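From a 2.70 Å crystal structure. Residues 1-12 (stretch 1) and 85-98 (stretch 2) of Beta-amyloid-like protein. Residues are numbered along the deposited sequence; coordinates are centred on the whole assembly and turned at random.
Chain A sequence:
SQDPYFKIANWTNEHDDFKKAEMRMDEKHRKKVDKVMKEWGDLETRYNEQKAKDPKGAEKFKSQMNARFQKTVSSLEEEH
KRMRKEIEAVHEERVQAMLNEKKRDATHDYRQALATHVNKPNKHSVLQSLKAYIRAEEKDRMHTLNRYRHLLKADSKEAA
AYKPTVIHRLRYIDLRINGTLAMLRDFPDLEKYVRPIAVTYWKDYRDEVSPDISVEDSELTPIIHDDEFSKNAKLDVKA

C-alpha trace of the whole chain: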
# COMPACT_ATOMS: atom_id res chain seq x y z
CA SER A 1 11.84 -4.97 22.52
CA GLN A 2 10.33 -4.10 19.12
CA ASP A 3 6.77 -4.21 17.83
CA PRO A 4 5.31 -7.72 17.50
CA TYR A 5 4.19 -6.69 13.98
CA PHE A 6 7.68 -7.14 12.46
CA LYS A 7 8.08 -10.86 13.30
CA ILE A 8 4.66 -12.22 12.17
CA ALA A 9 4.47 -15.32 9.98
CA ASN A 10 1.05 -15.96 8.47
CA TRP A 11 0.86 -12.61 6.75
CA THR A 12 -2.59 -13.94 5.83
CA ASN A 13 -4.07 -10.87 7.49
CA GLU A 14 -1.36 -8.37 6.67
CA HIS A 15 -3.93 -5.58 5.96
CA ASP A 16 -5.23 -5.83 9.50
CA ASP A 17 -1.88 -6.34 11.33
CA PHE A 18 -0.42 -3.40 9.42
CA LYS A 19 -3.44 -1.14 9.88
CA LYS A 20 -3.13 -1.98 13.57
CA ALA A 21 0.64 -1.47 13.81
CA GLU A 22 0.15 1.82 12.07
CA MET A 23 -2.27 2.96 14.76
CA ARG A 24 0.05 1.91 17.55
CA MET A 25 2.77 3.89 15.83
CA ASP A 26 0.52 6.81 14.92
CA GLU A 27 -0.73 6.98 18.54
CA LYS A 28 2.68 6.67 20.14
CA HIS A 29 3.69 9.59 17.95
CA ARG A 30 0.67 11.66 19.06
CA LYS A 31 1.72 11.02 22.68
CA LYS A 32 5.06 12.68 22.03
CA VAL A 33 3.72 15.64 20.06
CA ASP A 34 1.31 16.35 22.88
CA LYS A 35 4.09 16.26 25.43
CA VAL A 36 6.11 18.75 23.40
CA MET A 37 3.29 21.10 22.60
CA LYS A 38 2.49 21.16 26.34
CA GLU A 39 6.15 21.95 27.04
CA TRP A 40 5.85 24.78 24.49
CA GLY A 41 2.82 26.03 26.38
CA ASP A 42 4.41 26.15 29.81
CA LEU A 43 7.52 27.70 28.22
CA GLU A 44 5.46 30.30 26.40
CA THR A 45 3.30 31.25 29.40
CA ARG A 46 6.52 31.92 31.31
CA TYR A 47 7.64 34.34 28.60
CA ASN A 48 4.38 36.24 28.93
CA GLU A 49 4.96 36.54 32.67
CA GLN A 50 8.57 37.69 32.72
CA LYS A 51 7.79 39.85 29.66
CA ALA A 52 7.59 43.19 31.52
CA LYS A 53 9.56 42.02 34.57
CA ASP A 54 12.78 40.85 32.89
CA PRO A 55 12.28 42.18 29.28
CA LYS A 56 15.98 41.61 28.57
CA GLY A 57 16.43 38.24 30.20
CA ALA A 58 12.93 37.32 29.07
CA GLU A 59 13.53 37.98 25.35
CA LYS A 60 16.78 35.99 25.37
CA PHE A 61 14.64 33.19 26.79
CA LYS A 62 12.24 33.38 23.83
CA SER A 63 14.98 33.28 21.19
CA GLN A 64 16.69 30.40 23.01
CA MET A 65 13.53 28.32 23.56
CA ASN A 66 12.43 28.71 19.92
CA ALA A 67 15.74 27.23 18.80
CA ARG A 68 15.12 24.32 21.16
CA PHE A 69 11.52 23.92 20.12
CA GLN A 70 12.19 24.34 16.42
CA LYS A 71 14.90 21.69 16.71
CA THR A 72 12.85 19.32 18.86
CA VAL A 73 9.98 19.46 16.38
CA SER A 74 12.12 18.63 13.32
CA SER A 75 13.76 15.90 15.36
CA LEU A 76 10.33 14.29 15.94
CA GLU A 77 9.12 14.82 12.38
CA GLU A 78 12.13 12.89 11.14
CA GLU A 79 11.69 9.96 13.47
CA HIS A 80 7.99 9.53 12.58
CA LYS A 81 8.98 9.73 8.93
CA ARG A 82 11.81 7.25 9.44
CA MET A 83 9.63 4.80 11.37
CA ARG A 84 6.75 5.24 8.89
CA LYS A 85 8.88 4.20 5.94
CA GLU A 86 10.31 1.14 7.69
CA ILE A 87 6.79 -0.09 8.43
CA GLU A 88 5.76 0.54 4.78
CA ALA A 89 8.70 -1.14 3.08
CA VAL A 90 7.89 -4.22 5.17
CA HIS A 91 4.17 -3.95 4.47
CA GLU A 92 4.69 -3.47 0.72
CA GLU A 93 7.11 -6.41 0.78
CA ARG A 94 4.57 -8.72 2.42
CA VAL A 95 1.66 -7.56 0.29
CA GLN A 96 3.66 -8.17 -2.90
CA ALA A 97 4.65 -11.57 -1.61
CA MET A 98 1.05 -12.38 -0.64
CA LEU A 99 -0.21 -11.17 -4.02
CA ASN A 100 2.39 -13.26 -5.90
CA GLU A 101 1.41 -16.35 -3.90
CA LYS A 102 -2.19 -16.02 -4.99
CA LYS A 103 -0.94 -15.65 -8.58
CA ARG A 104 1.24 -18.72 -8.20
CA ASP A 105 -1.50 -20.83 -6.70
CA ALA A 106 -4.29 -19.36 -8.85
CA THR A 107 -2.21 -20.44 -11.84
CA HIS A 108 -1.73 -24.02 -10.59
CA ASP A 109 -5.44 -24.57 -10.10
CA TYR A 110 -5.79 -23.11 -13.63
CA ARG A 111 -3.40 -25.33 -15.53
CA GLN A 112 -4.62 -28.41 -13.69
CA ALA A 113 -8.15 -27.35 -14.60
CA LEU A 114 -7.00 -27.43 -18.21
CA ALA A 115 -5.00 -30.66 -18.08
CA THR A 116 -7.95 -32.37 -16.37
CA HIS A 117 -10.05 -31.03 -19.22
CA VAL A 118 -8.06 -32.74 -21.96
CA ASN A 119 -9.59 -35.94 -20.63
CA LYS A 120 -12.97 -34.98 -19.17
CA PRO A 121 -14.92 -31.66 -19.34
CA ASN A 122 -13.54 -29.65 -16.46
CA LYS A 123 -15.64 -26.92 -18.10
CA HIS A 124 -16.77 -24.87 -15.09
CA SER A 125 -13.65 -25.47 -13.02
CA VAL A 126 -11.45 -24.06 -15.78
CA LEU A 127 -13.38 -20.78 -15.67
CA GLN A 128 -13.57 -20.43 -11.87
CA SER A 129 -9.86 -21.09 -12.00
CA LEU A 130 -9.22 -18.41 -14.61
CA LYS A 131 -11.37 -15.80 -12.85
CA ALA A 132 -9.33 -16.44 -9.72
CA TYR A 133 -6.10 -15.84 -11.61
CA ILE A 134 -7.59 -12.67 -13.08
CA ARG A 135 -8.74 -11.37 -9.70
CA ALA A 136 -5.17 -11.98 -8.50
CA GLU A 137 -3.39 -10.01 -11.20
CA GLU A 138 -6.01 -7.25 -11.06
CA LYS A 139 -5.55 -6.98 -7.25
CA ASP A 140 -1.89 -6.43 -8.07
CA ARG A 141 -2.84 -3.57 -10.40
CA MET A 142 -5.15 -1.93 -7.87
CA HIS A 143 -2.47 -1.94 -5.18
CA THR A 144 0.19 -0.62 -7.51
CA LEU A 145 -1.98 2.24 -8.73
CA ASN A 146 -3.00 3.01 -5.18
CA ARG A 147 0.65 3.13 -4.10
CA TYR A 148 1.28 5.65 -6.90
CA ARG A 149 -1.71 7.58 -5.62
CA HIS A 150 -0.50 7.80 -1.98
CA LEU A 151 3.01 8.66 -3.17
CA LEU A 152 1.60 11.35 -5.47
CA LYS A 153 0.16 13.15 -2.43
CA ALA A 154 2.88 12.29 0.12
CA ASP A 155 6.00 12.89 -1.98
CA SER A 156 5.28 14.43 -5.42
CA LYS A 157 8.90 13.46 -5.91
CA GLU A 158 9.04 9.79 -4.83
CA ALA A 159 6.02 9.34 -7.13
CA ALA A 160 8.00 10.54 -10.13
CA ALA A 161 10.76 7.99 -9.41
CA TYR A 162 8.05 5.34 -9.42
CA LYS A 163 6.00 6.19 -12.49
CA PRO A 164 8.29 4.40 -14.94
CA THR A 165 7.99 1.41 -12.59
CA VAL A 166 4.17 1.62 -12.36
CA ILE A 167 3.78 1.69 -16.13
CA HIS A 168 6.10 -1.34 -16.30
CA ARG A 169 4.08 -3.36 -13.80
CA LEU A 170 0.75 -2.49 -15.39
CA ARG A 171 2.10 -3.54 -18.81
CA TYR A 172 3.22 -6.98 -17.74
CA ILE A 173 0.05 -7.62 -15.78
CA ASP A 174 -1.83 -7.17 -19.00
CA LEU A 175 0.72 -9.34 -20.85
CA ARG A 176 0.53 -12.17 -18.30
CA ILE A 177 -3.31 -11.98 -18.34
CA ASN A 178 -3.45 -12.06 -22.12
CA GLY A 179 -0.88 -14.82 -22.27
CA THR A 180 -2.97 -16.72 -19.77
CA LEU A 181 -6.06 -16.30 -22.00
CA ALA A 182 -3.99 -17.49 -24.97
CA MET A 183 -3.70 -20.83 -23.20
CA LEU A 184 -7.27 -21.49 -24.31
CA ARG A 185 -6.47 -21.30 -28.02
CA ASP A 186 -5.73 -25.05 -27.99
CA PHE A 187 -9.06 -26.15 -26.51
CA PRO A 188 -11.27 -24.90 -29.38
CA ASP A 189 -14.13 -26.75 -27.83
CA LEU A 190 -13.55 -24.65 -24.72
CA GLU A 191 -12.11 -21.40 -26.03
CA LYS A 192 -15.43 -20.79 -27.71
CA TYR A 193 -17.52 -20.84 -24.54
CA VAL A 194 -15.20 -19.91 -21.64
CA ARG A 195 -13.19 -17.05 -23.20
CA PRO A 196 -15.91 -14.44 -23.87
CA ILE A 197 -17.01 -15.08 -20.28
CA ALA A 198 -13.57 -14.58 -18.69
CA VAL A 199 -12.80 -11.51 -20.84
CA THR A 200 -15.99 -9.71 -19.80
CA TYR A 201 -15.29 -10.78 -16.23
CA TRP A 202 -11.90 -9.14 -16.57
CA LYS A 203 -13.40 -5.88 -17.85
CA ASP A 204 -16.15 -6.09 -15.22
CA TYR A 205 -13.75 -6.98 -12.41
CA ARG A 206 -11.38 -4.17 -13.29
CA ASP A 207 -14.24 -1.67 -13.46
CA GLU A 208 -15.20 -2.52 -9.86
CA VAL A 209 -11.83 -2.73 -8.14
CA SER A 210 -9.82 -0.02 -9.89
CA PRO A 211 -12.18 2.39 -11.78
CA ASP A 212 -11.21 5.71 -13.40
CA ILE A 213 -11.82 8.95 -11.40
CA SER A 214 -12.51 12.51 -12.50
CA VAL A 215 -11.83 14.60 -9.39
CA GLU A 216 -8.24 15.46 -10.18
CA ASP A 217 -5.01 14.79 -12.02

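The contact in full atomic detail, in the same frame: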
# COMPACT_ATOMS: atom_id res chain seq x y z
N SER A 1 12.34 -4.12 23.63
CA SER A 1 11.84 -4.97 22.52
C SER A 1 11.35 -4.12 21.35
O SER A 1 11.45 -2.89 21.39
CB SER A 1 10.69 -5.86 23.00
OG SER A 1 9.51 -5.10 23.23
N GLN A 2 10.86 -4.78 20.30
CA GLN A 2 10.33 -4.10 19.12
C GLN A 2 8.84 -4.41 19.06
O GLN A 2 8.30 -5.04 19.97
CB GLN A 2 11.02 -4.59 17.83
CG GLN A 2 11.89 -3.53 17.11
CD GLN A 2 11.07 -2.44 16.44
OE1 GLN A 2 9.86 -2.34 16.66
NE2 GLN A 2 11.73 -1.62 15.63
N ASP A 3 8.19 -3.96 18.00
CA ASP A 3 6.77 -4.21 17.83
C ASP A 3 6.59 -5.66 17.41
O ASP A 3 7.41 -6.20 16.68
CB ASP A 3 6.21 -3.30 16.74
CG ASP A 3 4.73 -3.05 16.89
OD1 ASP A 3 4.38 -2.10 17.64
OD2 ASP A 3 3.92 -3.78 16.28
N PRO A 4 5.52 -6.32 17.88
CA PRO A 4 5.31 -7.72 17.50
C PRO A 4 4.98 -7.85 16.00
O PRO A 4 5.12 -8.91 15.39
CB PRO A 4 4.16 -8.17 18.40
CG PRO A 4 3.41 -6.91 18.66
CD PRO A 4 4.48 -5.86 18.82
N TYR A 5 4.55 -6.74 15.40
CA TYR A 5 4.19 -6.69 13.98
C TYR A 5 5.29 -7.14 13.02
O TYR A 5 5.00 -7.78 12.01
CB TYR A 5 3.79 -5.26 13.60
CG TYR A 5 3.73 -5.05 12.10
CD1 TYR A 5 2.60 -5.44 11.37
CD2 TYR A 5 4.84 -4.57 11.39
CE1 TYR A 5 2.57 -5.37 9.98
CE2 TYR A 5 4.83 -4.50 9.99
CZ TYR A 5 3.69 -4.90 9.30
OH TYR A 5 3.65 -4.85 7.92
N PHE A 6 6.54 -6.79 13.32
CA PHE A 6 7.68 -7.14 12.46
C PHE A 6 8.14 -8.60 12.41
O PHE A 6 8.93 -8.95 11.53
CB PHE A 6 8.89 -6.26 12.78
CG PHE A 6 8.69 -4.82 12.46
CD1 PHE A 6 8.33 -3.92 13.45
CD2 PHE A 6 8.80 -4.37 11.15
CE1 PHE A 6 8.07 -2.59 13.16
CE2 PHE A 6 8.55 -3.04 10.82
CZ PHE A 6 8.18 -2.14 11.83
N LYS A 7 7.66 -9.45 13.32
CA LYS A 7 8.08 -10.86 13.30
C LYS A 7 6.93 -11.86 13.10
O LYS A 7 7.04 -13.02 13.53
CB LYS A 7 8.86 -11.19 14.58
N ILE A 8 5.85 -11.40 12.45
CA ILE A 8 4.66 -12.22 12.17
C ILE A 8 4.99 -13.25 11.10
O ILE A 8 5.99 -13.09 10.38
CB ILE A 8 3.47 -11.37 11.67
CG1 ILE A 8 3.01 -10.44 12.78
CG2 ILE A 8 2.31 -12.29 11.25
CD1 ILE A 8 1.86 -9.53 12.38
N ALA A 9 4.17 -14.29 10.96
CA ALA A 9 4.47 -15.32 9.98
C ALA A 9 3.32 -15.95 9.20
O ALA A 9 3.51 -16.98 8.56
CB ALA A 9 5.25 -16.41 10.67
N ASN A 10 2.13 -15.39 9.26
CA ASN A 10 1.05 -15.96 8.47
C ASN A 10 0.87 -14.96 7.35
O ASN A 10 0.62 -15.33 6.20
CB ASN A 10 -0.25 -16.06 9.26
CG ASN A 10 -1.27 -16.94 8.56
OD1 ASN A 10 -1.28 -17.08 7.34
ND2 ASN A 10 -2.15 -17.54 9.35
N TRP A 11 1.01 -13.69 7.71
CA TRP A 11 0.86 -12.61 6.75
C TRP A 11 -0.49 -12.68 6.07
O TRP A 11 -0.84 -11.80 5.29
CB TRP A 11 1.96 -12.67 5.69
CG TRP A 11 3.30 -12.34 6.23
CD1 TRP A 11 3.60 -11.96 7.51
CD2 TRP A 11 4.53 -12.34 5.51
NE1 TRP A 11 4.94 -11.73 7.64
CE2 TRP A 11 5.54 -11.95 6.43
CE3 TRP A 11 4.88 -12.63 4.19
CZ2 TRP A 11 6.89 -11.85 6.05
CZ3 TRP A 11 6.22 -12.52 3.83
CH2 TRP A 11 7.20 -12.14 4.75
N THR A 12 -1.26 -13.72 6.41
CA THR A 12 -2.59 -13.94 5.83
C THR A 12 -3.47 -12.72 6.07
O THR A 12 -4.33 -12.41 5.25
CB THR A 12 -3.25 -15.23 6.41
OG1 THR A 12 -2.79 -16.38 5.68
CG2 THR A 12 -4.77 -15.17 6.34
N LYS A 85 8.35 4.86 7.12
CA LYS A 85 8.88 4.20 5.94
C LYS A 85 9.24 2.76 6.24
O LYS A 85 8.87 1.87 5.48
CB LYS A 85 10.11 4.95 5.42
CG LYS A 85 9.78 6.31 4.86
CD LYS A 85 11.02 6.95 4.27
CE LYS A 85 10.73 8.33 3.74
NZ LYS A 85 11.97 8.93 3.14
N GLU A 86 9.94 2.52 7.34
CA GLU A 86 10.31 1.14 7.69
C GLU A 86 9.06 0.26 7.68
O GLU A 86 9.03 -0.79 7.03
CB GLU A 86 11.01 1.08 9.07
CG GLU A 86 11.25 -0.36 9.60
CD GLU A 86 12.04 -0.41 10.92
OE1 GLU A 86 11.91 0.51 11.76
OE2 GLU A 86 12.78 -1.39 11.13
N ILE A 87 8.01 0.70 8.37
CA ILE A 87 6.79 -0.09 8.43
C ILE A 87 6.15 -0.30 7.04
O ILE A 87 5.49 -1.31 6.81
CB ILE A 87 5.75 0.55 9.41
CG1 ILE A 87 4.99 -0.55 10.14
CG2 ILE A 87 4.75 1.42 8.64
CD1 ILE A 87 3.97 -0.02 11.13
N GLU A 88 6.35 0.64 6.12
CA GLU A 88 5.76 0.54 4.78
C GLU A 88 6.53 -0.42 3.88
O GLU A 88 5.94 -1.27 3.18
CB GLU A 88 5.66 1.93 4.14
CG GLU A 88 4.66 2.84 4.84
CD GLU A 88 4.49 4.22 4.18
OE1 GLU A 88 4.91 4.40 3.02
OE2 GLU A 88 3.92 5.12 4.82
N ALA A 89 7.85 -0.27 3.88
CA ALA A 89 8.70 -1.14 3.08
C ALA A 89 8.32 -2.58 3.43
O ALA A 89 8.05 -3.40 2.55
CB ALA A 89 10.16 -0.87 3.41
N VAL A 90 8.28 -2.88 4.73
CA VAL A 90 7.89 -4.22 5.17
C VAL A 90 6.51 -4.57 4.61
O VAL A 90 6.33 -5.56 3.90
CB VAL A 90 7.86 -4.34 6.70
CG1 VAL A 90 7.48 -5.76 7.11
CG2 VAL A 90 9.20 -3.98 7.27
N HIS A 91 5.52 -3.73 4.93
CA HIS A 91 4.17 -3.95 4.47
C HIS A 91 4.15 -4.23 2.96
O HIS A 91 3.71 -5.29 2.51
CB HIS A 91 3.30 -2.74 4.79
CG HIS A 91 1.87 -2.86 4.34
ND1 HIS A 91 1.02 -3.85 4.80
CD2 HIS A 91 1.14 -2.10 3.49
CE1 HIS A 91 -0.17 -3.69 4.25
NE2 HIS A 91 -0.12 -2.64 3.45
N GLU A 92 4.66 -3.28 2.16
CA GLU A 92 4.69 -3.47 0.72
C GLU A 92 5.40 -4.78 0.35
O GLU A 92 5.01 -5.46 -0.60
CB GLU A 92 5.35 -2.27 0.01
N GLU A 93 6.45 -5.15 1.09
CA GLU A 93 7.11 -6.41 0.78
C GLU A 93 6.16 -7.59 1.03
O GLU A 93 6.02 -8.47 0.17
CB GLU A 93 8.38 -6.60 1.60
CG GLU A 93 9.49 -5.98 0.96
N ARG A 94 5.48 -7.61 2.17
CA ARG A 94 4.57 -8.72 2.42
C ARG A 94 3.44 -8.76 1.41
O ARG A 94 3.18 -9.79 0.81
CB ARG A 94 3.99 -8.66 3.83
CG ARG A 94 5.04 -8.82 4.90
CD ARG A 94 4.47 -8.78 6.29
NE ARG A 94 5.55 -8.72 7.28
CZ ARG A 94 5.34 -8.47 8.57
NH1 ARG A 94 4.10 -8.27 9.01
NH2 ARG A 94 6.37 -8.43 9.41
N VAL A 95 2.78 -7.63 1.22
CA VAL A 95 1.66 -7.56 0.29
C VAL A 95 2.07 -8.08 -1.09
O VAL A 95 1.32 -8.84 -1.71
CB VAL A 95 1.12 -6.09 0.18
CG1 VAL A 95 -0.18 -6.07 -0.65
CG2 VAL A 95 0.83 -5.53 1.56
N GLN A 96 3.23 -7.68 -1.59
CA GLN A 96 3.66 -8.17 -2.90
C GLN A 96 3.87 -9.67 -2.84
O GLN A 96 3.55 -10.39 -3.80
CB GLN A 96 4.95 -7.50 -3.37
CG GLN A 96 4.81 -6.61 -4.63
CD GLN A 96 5.02 -5.12 -4.32
OE1 GLN A 96 4.07 -4.31 -4.26
NE2 GLN A 96 6.28 -4.75 -4.12
N ALA A 97 4.43 -10.14 -1.74
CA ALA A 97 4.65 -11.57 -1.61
C ALA A 97 3.31 -12.30 -1.57
O ALA A 97 3.12 -13.30 -2.25
CB ALA A 97 5.46 -11.88 -0.34
N MET A 98 2.37 -11.78 -0.77
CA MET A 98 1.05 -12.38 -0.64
C MET A 98 0.34 -12.40 -1.99
O MET A 98 -0.26 -13.40 -2.38
CB MET A 98 0.23 -11.62 0.39

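Stretch 2 is one continuous run of helix, and stretch 1 is an irregular segment laid against it, and both hydrogen bonds between them are donated by one helix side chain, that of Arg94. The helix repeat sets the pattern: Glu86, Ile87, Val90, Arg94 and Ala97 recur at spacings of one, three and four residues and present a single stripe to the loop, while Glu88, Glu92 and Val95 point away. Together the two sides bury 574 Å².

Lys85 takes no part. At Glu86 the contact begins loosely: the extended side chain reaches the Phe6 ring with its aliphatic part, Glu86 CG lying 4.0 Å from Phe6 CE2, a place where a long chain can offer methylene to an aromatic, while Glu86 OE1 comes only within 4.4 Å of Gln2 NE2. Ile87 is buried and serves two rings at once, its CG1 lying 4.0 Å from Tyr5 CE2 and 3.9 Å from Phe6 CZ. Val90, one turn on, points toward the loop and divides its branches between the same pair: Val90 CG2 meets the edge of the Phe6 ring, 3.7 Å from Phe6 CE2, while Val90 CG1 sits 4.1 Å from Tyr5 CE2. A compact, branched residue suits this position, filling the space between two aromatics whose CA-to-CB bonds run sideways but whose ends come nearer to the helix. His91 adds a smaller contact, its CA 3.6 Å from Tyr5 OH.

Arg94 is the centre of the design, with 148 Å² covered by stretch 1. Its chain leaves the helix with chi1 in m and then runs through t at chi2 and chi3, carrying the guanidinium between Tyr5 and Trp11. Both terminal nitrogens donate to one backbone acceptor: Arg94 NH2 to Tyr5 O at 3.0 Å and Arg94 NH1 to Tyr5 O at 3.2 Å. This fork suits a loop whose carbonyl is not engaged in regular helical bonding. The guanidinium also stacks on the Tyr5 ring, centres 4.4 Å apart and planes at 30°, a cation-pi arrangement with Arg94 CZ over the ring face. Trp11 NE1 lies over the opposite face of the guanidinium, and Arg94 CD packs 3.3 Å from the centroid of the Trp11 five-membered ring. Trp11 NE1 and Arg94 NE, 3.1 Å apart, are both donors and form no hydrogen bond; the indole instead makes a weak one to its own loop, Trp11 NE1 to Ile8 O at 3.2 Å.

Ala97 closes the stripe. Its CB approaches Trp11 CZ3 at 4.3 Å, a small methyl beside a broad indole. One arginine thus combines charge, hydrogen bonding and aliphatic packing, with small apolar residues flanking it along the helix.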